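Long-range contacts in vinylacetyl-CoA Delta-isomerase (Nitrosopumilus maritimus SCM1, PDB 6VJR), which binds FAD and a [4Fe-4S] cluster and probably catalyses both the dehydration of 4-hydroxybutyryl-CoA and the isomerisation of vinylacetyl-CoA: residues K66-L71 and F98-G103; N140-G145 and N192-I197. All coordinates share one frame; numbering follows the deposited sequence.

Contact 1. Residues K66-L71 and F98-G103; sequences KVNRFL and FQRCVG. With SF4 (iron/sulfur cluster), chain E.
An Asx turn, leading from strand 66-68 into the 3-10 segment 69-71, sets the Phe70 ring against the start of helix 101-121, where the [4Fe-4S] cluster is bound in the N-terminal region of this 4-hydroxyphenylacetate 3-hydroxylase family fold. One face is taken by Arg100: its CB sits over the middle of the Phe70 ring, 3.8 Å from the centroid, a CH-pi contact. The ring's outer edge points toward the cluster site: CZ meets Phe98 CE1 near the Phe70 plane, and SG of the ligand Cys101 lies at the same rim, 5.1 Å from the Phe70 centroid, an edge-on sulfur-aromatic contact. That sulfur binds iron, Cys101 SG to SF4 FE4 at 2.4 Å. Phe98 in turn lays a face on the cluster, with sulfide S1 over its centre, its CG held in the crowded position between backbone N and carbonyl carbon (chi1 42°).

Further out, the extended chain of Arg100 runs past Phe70 CB, and its guanidinium stacks on the Asn68 amide, the two planes 26° apart. Arg100 NH1 and Asn68 ND2 are both donors and do not bond to each other; helix 36-51 satisfies them, NH1 at Thr45 OG1 and ND2 at Thr45 O. The Asx turn positions Phe70: with Asn68 CG anti to its backbone N, OD1 offers an in-plane lone pair to Phe70 N, 2.9 Å away.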
loop_
_atom_site.group_PDB
_atom_site.type_symbol
_atom_site.label_atom_id
_atom_site.label_comp_id
_atom_site.label_asym_id
_atom_site.label_seq_id
_atom_site.Cartn_x
_atom_site.Cartn_y
_atom_site.Cartn_z
ATOM N N LYS A 66 -41.040 -17.456 15.348
ATOM C CA LYS A 66 -40.333 -16.695 14.353
ATOM C C LYS A 66 -39.879 -15.384 15.000
ATOM O O LYS A 66 -40.721 -14.638 15.531
ATOM C CB LYS A 66 -41.245 -16.433 13.152
ATOM C CG LYS A 66 -40.514 -15.802 11.989
ATOM C CD LYS A 66 -40.024 -16.883 11.020
ATOM C CE LYS A 66 -41.004 -17.212 9.921
ATOM N NZ LYS A 66 -40.540 -16.685 8.627
ATOM N N VAL A 67 -38.562 -15.125 14.968
ATOM C CA VAL A 67 -37.990 -13.968 15.636
ATOM C C VAL A 67 -37.157 -13.139 14.661
ATOM O O VAL A 67 -36.652 -13.630 13.670
ATOM C CB VAL A 67 -37.129 -14.341 16.865
ATOM C CG1 VAL A 67 -37.924 -15.203 17.844
ATOM C CG2 VAL A 67 -35.862 -15.083 16.472
ATOM N N ASN A 68 -37.022 -11.856 14.961
ATOM C CA ASN A 68 -36.086 -11.032 14.217
ATOM C C ASN A 68 -34.694 -11.669 14.322
ATOM O O ASN A 68 -34.270 -12.060 15.395
ATOM C CB ASN A 68 -36.124 -9.597 14.724
ATOM C CG ASN A 68 -35.361 -8.666 13.819
ATOM O OD1 ASN A 68 -34.132 -8.665 13.821
ATOM N ND2 ASN A 68 -36.078 -7.866 13.049
ATOM N N ARG A 69 -33.972 -11.725 13.194
ATOM C CA ARG A 69 -32.652 -12.360 13.175
ATOM C C ARG A 69 -31.661 -11.684 14.130
ATOM O O ARG A 69 -30.788 -12.352 14.654
ATOM C CB ARG A 69 -32.088 -12.506 11.758
ATOM C CG ARG A 69 -30.760 -13.245 11.699
ATOM C CD ARG A 69 -30.385 -13.533 10.283
ATOM N NE ARG A 69 -31.357 -14.280 9.488
ATOM C CZ ARG A 69 -31.636 -15.568 9.588
ATOM N NH1 ARG A 69 -32.493 -16.093 8.733
ATOM N NH2 ARG A 69 -31.043 -16.350 10.473
ATOM N N PHE A 70 -31.851 -10.410 14.453
ATOM C CA PHE A 70 -31.007 -9.762 15.449
ATOM C C PHE A 70 -31.182 -10.322 16.856
ATOM O O PHE A 70 -30.314 -10.120 17.703
ATOM C CB PHE A 70 -31.212 -8.247 15.476
ATOM C CG PHE A 70 -30.601 -7.543 14.288
ATOM C CD1 PHE A 70 -29.225 -7.387 14.206
ATOM C CD2 PHE A 70 -31.373 -7.065 13.252
ATOM C CE1 PHE A 70 -28.652 -6.708 13.141
ATOM C CE2 PHE A 70 -30.802 -6.398 12.184
ATOM C CZ PHE A 70 -29.449 -6.194 12.142
ATOM N N LEU A 71 -32.259 -11.082 17.107
ATOM C CA LEU A 71 -32.506 -11.651 18.437
ATOM C C LEU A 71 -32.251 -13.158 18.467
ATOM O O LEU A 71 -32.558 -13.832 19.468
ATOM C CB LEU A 71 -33.962 -11.355 18.809
ATOM C CG LEU A 71 -34.320 -9.884 19.045
ATOM C CD1 LEU A 71 -35.835 -9.673 19.103
ATOM C CD2 LEU A 71 -33.651 -9.432 20.309
ATOM N N PHE A 98 -26.920 0.727 11.555
ATOM C CA PHE A 98 -28.303 0.444 11.914
ATOM C C PHE A 98 -28.349 -0.194 13.319
ATOM O O PHE A 98 -29.366 -0.715 13.727
ATOM C CB PHE A 98 -29.007 -0.366 10.802
ATOM C CG PHE A 98 -28.133 -1.471 10.226
ATOM C CD1 PHE A 98 -28.017 -2.686 10.886
ATOM C CD2 PHE A 98 -27.286 -1.233 9.123
ATOM C CE1 PHE A 98 -27.202 -3.698 10.364
ATOM C CE2 PHE A 98 -26.463 -2.241 8.636
ATOM C CZ PHE A 98 -26.428 -3.471 9.255
ATOM N N GLN A 99 -27.192 -0.275 13.989
ATOM C CA GLN A 99 -27.085 -0.334 15.445
ATOM C C GLN A 99 -27.335 -1.688 16.102
ATOM O O GLN A 99 -26.809 -1.914 17.191
ATOM C CB GLN A 99 -28.002 0.715 16.058
ATOM C CG GLN A 99 -27.586 2.125 15.708
ATOM C CD GLN A 99 -28.729 3.100 15.577
ATOM O OE1 GLN A 99 -29.391 3.449 16.570
ATOM N NE2 GLN A 99 -28.955 3.577 14.351
ATOM N N ARG A 100 -28.166 -2.562 15.540
ATOM C CA ARG A 100 -28.695 -3.687 16.321
ATOM C C ARG A 100 -27.741 -4.919 16.337
ATOM O O ARG A 100 -27.996 -5.921 17.042
ATOM C CB ARG A 100 -30.023 -3.979 15.618
ATOM C CG ARG A 100 -31.154 -4.451 16.504
ATOM C CD ARG A 100 -32.522 -4.412 15.857
ATOM N NE ARG A 100 -33.363 -5.357 16.589
ATOM C CZ ARG A 100 -34.556 -5.705 16.232
ATOM N NH1 ARG A 100 -35.063 -5.260 15.109
ATOM N NH2 ARG A 100 -35.256 -6.539 17.017
ATOM N N CYS A 101 -26.643 -4.862 15.570
ATOM C CA CYS A 101 -25.665 -5.950 15.480
ATOM C C CYS A 101 -25.014 -6.151 16.851
ATOM O O CYS A 101 -24.667 -7.267 17.201
ATOM C CB CYS A 101 -24.558 -5.695 14.445
ATOM S SG CYS A 101 -25.233 -5.221 12.834
ATOM N N VAL A 102 -24.724 -5.060 17.594
ATOM C CA VAL A 102 -23.959 -5.186 18.835
ATOM C C VAL A 102 -24.666 -6.112 19.826
ATOM O O VAL A 102 -24.073 -7.032 20.433
ATOM C CB VAL A 102 -23.695 -3.808 19.470
ATOM C CG1 VAL A 102 -22.616 -3.930 20.514
ATOM C CG2 VAL A 102 -23.304 -2.773 18.446
ATOM N N GLY A 103 -25.977 -5.893 19.969
ATOM C CA GLY A 103 -26.778 -6.703 20.889
ATOM C C GLY A 103 -26.870 -8.162 20.446
ATOM O O GLY A 103 -26.864 -9.086 21.274
HETATM FE FE1 SF4 E . -21.491 -2.284 13.966
HETATM FE FE2 SF4 E . -22.076 -1.884 11.311
HETATM FE FE3 SF4 E . -23.451 -0.629 13.128
HETATM FE FE4 SF4 E . -23.897 -3.241 12.710
HETATM S S1 SF4 E . -24.388 -1.564 11.309
HETATM S S2 SF4 E . -23.641 -2.184 14.793
HETATM S S3 SF4 E . -21.707 -3.941 12.321
HETATM S S4 SF4 E . -21.206 -0.403 12.824
#

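Contact 2. Residues N140-G145 and N192-I197; sequences NLVIGG and NSHWII. With FAD (flavin-adenine dinucleotide), chain F.
His194 has CG beside its own backbone N (chi1 -58°) and its ring turned to chi2 105°, which swings ND1 onto the backbone of Leu141 and Val142. Val142 N donates to His194 ND1 at 2.9 Å, almost straight (176°) and in the plane of the imidazole. ND1 is therefore an acceptor here, so in a neutral ring the proton would sit on NE2, which is bonded to Ser11 OG. Leu141, also with CG beside its N, forks around this site. Its CD2 lies over one face of the imidazole, offset toward the rim, while CD1 reaches the Trp195 ring edge-on, 3.6 Å from Trp195 NE1.

Val142 O returns the grip: it accepts from His194 N at 2.8 Å and, weakly, from Trp195 N. From there the chains run on as parallel strands, 143-145 beside 195-197, in the four-stranded mixed sheet of the N-terminal region. Gly144 sits between two bonds of the ladder, its N donating to Trp195 O at 2.9 Å and its O accepting from Ile197 N at 3.0 Å, the latter donor lying above the carbonyl plane. On one face of the sheet, Ile143 CD1 packs on Trp195 CB and its CG2 on Ile197 CD1; helices 101-121 and 125-139 cover this side with Met107 and Phe132. On the face that carries Ile196, Gly144 has no side chain, and Ser193 OG comes to 3.6 Å from Gly144 N. Ser193 OG itself is bonded to Gly189 O. At the far end of the pair, Gly145 O accepts from flavin N3 of FAD at 3.0 Å.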
loop_
_atom_site.group_PDB
_atom_site.type_symbol
_atom_site.label_atom_id
_atom_site.label_comp_id
_atom_site.label_asym_id
_atom_site.label_seq_id
_atom_site.Cartn_x
_atom_site.Cartn_y
_atom_site.Cartn_z
ATOM N N ASN A 140 -39.878 -8.712 20.786
ATOM C CA ASN A 140 -39.227 -8.203 19.576
ATOM C C ASN A 140 -38.526 -6.871 19.827
ATOM O O ASN A 140 -38.836 -5.885 19.162
ATOM C CB ASN A 140 -40.168 -8.150 18.379
ATOM C CG ASN A 140 -39.423 -8.093 17.069
ATOM O OD1 ASN A 140 -38.198 -8.270 17.012
ATOM N ND2 ASN A 140 -40.130 -7.821 16.001
ATOM N N LEU A 141 -37.590 -6.865 20.792
ATOM C CA LEU A 141 -36.964 -5.654 21.323
ATOM C C LEU A 141 -35.583 -5.405 20.709
ATOM O O LEU A 141 -34.981 -6.282 20.092
ATOM C CB LEU A 141 -36.871 -5.763 22.853
ATOM C CG LEU A 141 -38.218 -6.023 23.535
ATOM C CD1 LEU A 141 -38.085 -6.021 25.055
ATOM C CD2 LEU A 141 -39.275 -5.026 23.080
ATOM N N VAL A 142 -35.101 -4.187 20.915
ATOM C CA VAL A 142 -33.763 -3.746 20.517
ATOM C C VAL A 142 -32.865 -3.784 21.751
ATOM O O VAL A 142 -33.203 -3.205 22.800
ATOM C CB VAL A 142 -33.839 -2.333 19.905
ATOM C CG1 VAL A 142 -32.455 -1.749 19.633
ATOM C CG2 VAL A 142 -34.705 -2.315 18.639
ATOM N N ILE A 143 -31.716 -4.471 21.592
ATOM C CA ILE A 143 -30.794 -4.725 22.687
ATOM C C ILE A 143 -29.460 -4.052 22.366
ATOM O O ILE A 143 -28.870 -4.328 21.332
ATOM C CB ILE A 143 -30.567 -6.231 22.863
ATOM C CG1 ILE A 143 -31.874 -7.061 22.866
ATOM C CG2 ILE A 143 -29.692 -6.489 24.097
ATOM C CD1 ILE A 143 -32.869 -6.683 23.931
ATOM N N GLY A 144 -29.004 -3.185 23.262
ATOM C CA GLY A 144 -27.673 -2.614 23.215
ATOM C C GLY A 144 -26.630 -3.550 23.845
ATOM O O GLY A 144 -26.906 -4.243 24.809
ATOM N N GLY A 145 -25.371 -3.415 23.391
ATOM C CA GLY A 145 -24.273 -4.191 23.913
ATOM C C GLY A 145 -23.260 -3.232 24.465
ATOM O O GLY A 145 -22.547 -2.607 23.694
ATOM N N ASN A 192 -31.912 4.401 21.577
ATOM C CA ASN A 192 -32.868 3.779 20.682
ATOM C C ASN A 192 -33.177 2.337 21.082
ATOM O O ASN A 192 -33.879 1.672 20.361
ATOM C CB ASN A 192 -32.349 3.830 19.242
ATOM C CG ASN A 192 -32.131 5.246 18.765
ATOM O OD1 ASN A 192 -32.640 6.200 19.359
ATOM N ND2 ASN A 192 -31.399 5.401 17.676
ATOM N N SER A 193 -32.631 1.873 22.208
ATOM C CA SER A 193 -32.747 0.498 22.650
ATOM C C SER A 193 -33.802 0.376 23.760
ATOM O O SER A 193 -34.093 1.346 24.467
ATOM C CB SER A 193 -31.409 -0.010 23.170
ATOM O OG SER A 193 -30.351 -0.002 22.207
ATOM N N HIS A 194 -34.302 -0.850 23.954
ATOM C CA HIS A 194 -35.212 -1.207 25.035
ATOM C C HIS A 194 -34.461 -1.719 26.273
ATOM O O HIS A 194 -34.855 -1.430 27.411
ATOM C CB HIS A 194 -36.261 -2.208 24.543
ATOM C CG HIS A 194 -37.070 -1.728 23.396
ATOM N ND1 HIS A 194 -36.862 -2.200 22.120
ATOM C CD2 HIS A 194 -37.998 -0.767 23.282
ATOM C CE1 HIS A 194 -37.725 -1.607 21.293
ATOM N NE2 HIS A 194 -38.408 -0.706 21.977
ATOM N N TRP A 195 -33.448 -2.553 26.045
ATOM C CA TRP A 195 -32.580 -3.095 27.075
ATOM C C TRP A 195 -31.133 -2.890 26.655
ATOM O O TRP A 195 -30.849 -2.907 25.463
ATOM C CB TRP A 195 -32.809 -4.584 27.295
ATOM C CG TRP A 195 -34.158 -4.887 27.877
ATOM C CD1 TRP A 195 -35.354 -4.997 27.241
ATOM C CD2 TRP A 195 -34.421 -5.087 29.270
ATOM N NE1 TRP A 195 -36.350 -5.267 28.146
ATOM C CE2 TRP A 195 -35.803 -5.326 29.399
ATOM C CE3 TRP A 195 -33.612 -5.135 30.408
ATOM C CZ2 TRP A 195 -36.392 -5.562 30.630
ATOM C CZ3 TRP A 195 -34.199 -5.350 31.626
ATOM C CH2 TRP A 195 -35.569 -5.573 31.729
ATOM N N ILE A 196 -30.254 -2.788 27.646
ATOM C CA ILE A 196 -28.815 -2.659 27.448
ATOM C C ILE A 196 -28.132 -3.700 28.335
ATOM O O ILE A 196 -28.482 -3.828 29.526
ATOM C CB ILE A 196 -28.380 -1.242 27.810
ATOM C CG1 ILE A 196 -29.034 -0.225 26.840
ATOM C CG2 ILE A 196 -26.865 -1.150 27.784
ATOM C CD1 ILE A 196 -29.053 1.197 27.328
ATOM N N ILE A 197 -27.233 -4.503 27.733
ATOM C CA ILE A 197 -26.469 -5.492 28.475
ATOM C C ILE A 197 -25.074 -4.940 28.766
ATOM O O ILE A 197 -24.286 -4.698 27.854
ATOM C CB ILE A 197 -26.377 -6.828 27.717
ATOM C CG1 ILE A 197 -27.764 -7.393 27.350
ATOM C CG2 ILE A 197 -25.628 -7.824 28.591
ATOM C CD1 ILE A 197 -27.738 -8.633 26.506
HETATM P PA FAD F . -8.108 3.518 23.166
HETATM O O1A FAD F . -8.074 2.224 23.871
HETATM O O2A FAD F . -7.878 4.738 23.964
HETATM O O5B FAD F . -7.168 3.350 21.892
HETATM C C5B FAD F . -6.342 4.434 21.399
HETATM C C4B FAD F . -5.042 3.858 20.919
HETATM O O4B FAD F . -4.258 3.426 22.057
HETATM C C3B FAD F . -5.123 2.646 19.971
HETATM O O3B FAD F . -4.086 2.713 18.988
HETATM C C2B FAD F . -4.888 1.465 20.904
HETATM O O2B FAD F . -4.405 0.271 20.309
HETATM C C1B FAD F . -3.878 2.066 21.885
HETATM N N9A FAD F . -3.906 1.449 23.205
HETATM C C8A FAD F . -4.885 1.487 24.175
HETATM N N7A FAD F . -4.590 0.850 25.280
HETATM C C5A FAD F . -3.337 0.327 25.022
HETATM C C6A FAD F . -2.468 -0.463 25.804
HETATM N N6A FAD F . -2.745 -0.815 27.060
HETATM N N1A FAD F . -1.313 -0.875 25.232
HETATM C C2A FAD F . -1.038 -0.471 23.979
HETATM N N3A FAD F . -1.751 0.299 23.159
HETATM C C4A FAD F . -2.911 0.667 23.737
HETATM N N1 FAD F . -18.235 -0.184 22.356
HETATM C C2 FAD F . -19.296 -0.784 22.990
HETATM O O2 FAD F . -19.169 -1.425 24.046
HETATM N N3 FAD F . -20.542 -0.730 22.394
HETATM C C4 FAD F . -20.858 -0.095 21.228
HETATM O O4 FAD F . -22.007 -0.007 20.832
HETATM C C4X FAD F . -19.742 0.617 20.624
HETATM N N5 FAD F . -19.962 1.296 19.493
HETATM C C5X FAD F . -18.964 2.141 19.058
HETATM C C6 FAD F . -19.208 3.051 18.019
HETATM C C7 FAD F . -18.242 3.947 17.589
HETATM C C7M FAD F . -18.584 4.979 16.541
HETATM C C8 FAD F . -16.933 3.849 18.103
HETATM C C8M FAD F . -15.839 4.731 17.575
HETATM C C9 FAD F . -16.639 2.908 19.062
HETATM C C9A FAD F . -17.659 2.067 19.574
HETATM N N10 FAD F . -17.425 1.190 20.633
HETATM C C10 FAD F . -18.466 0.504 21.259
HETATM C "C1'" FAD F . -16.132 1.340 21.328
HETATM C "C2'" FAD F . -14.921 0.660 20.738
HETATM O "O2'" FAD F . -14.978 -0.720 21.103
HETATM C "C3'" FAD F . -13.641 1.309 21.283
HETATM O "O3'" FAD F . -13.569 2.592 20.690
HETATM C "C4'" FAD F . -12.356 0.487 21.093
HETATM O "O4'" FAD F . -12.363 -0.668 21.944
HETATM C "C5'" FAD F . -11.100 1.290 21.376
HETATM O "O5'" FAD F . -11.145 1.794 22.701
HETATM P P FAD F . -10.969 3.313 22.992
HETATM O O1P FAD F . -11.917 4.135 22.238
HETATM O O2P FAD F . -10.923 3.456 24.455
HETATM O O3P FAD F . -9.530 3.730 22.421
#

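Overall arrangement
The two contacts follow one another along the chain, contact 1 closing before contact 2 opens, and their centres lie about 9 Å apart within the N-terminal family region. Helix 101-121 connects them: its start belongs to contact 1, and Met107 and Leu110 further along pack against the sheet of contact 2. Helix 36-51 touches both as well. Direct links join them, a probable hydrogen bond from Asn192 ND2 to Gln99 OE1 (3.0 Å) and a weak one from Arg100 NH2 to Leu141 O. Contact 1 carries the cluster ligand Cys101 and, through Val102, also touches FAD; contact 2 reaches the flavin through Gly145, placing the two cofactor sites on adjoining pieces of the same fold.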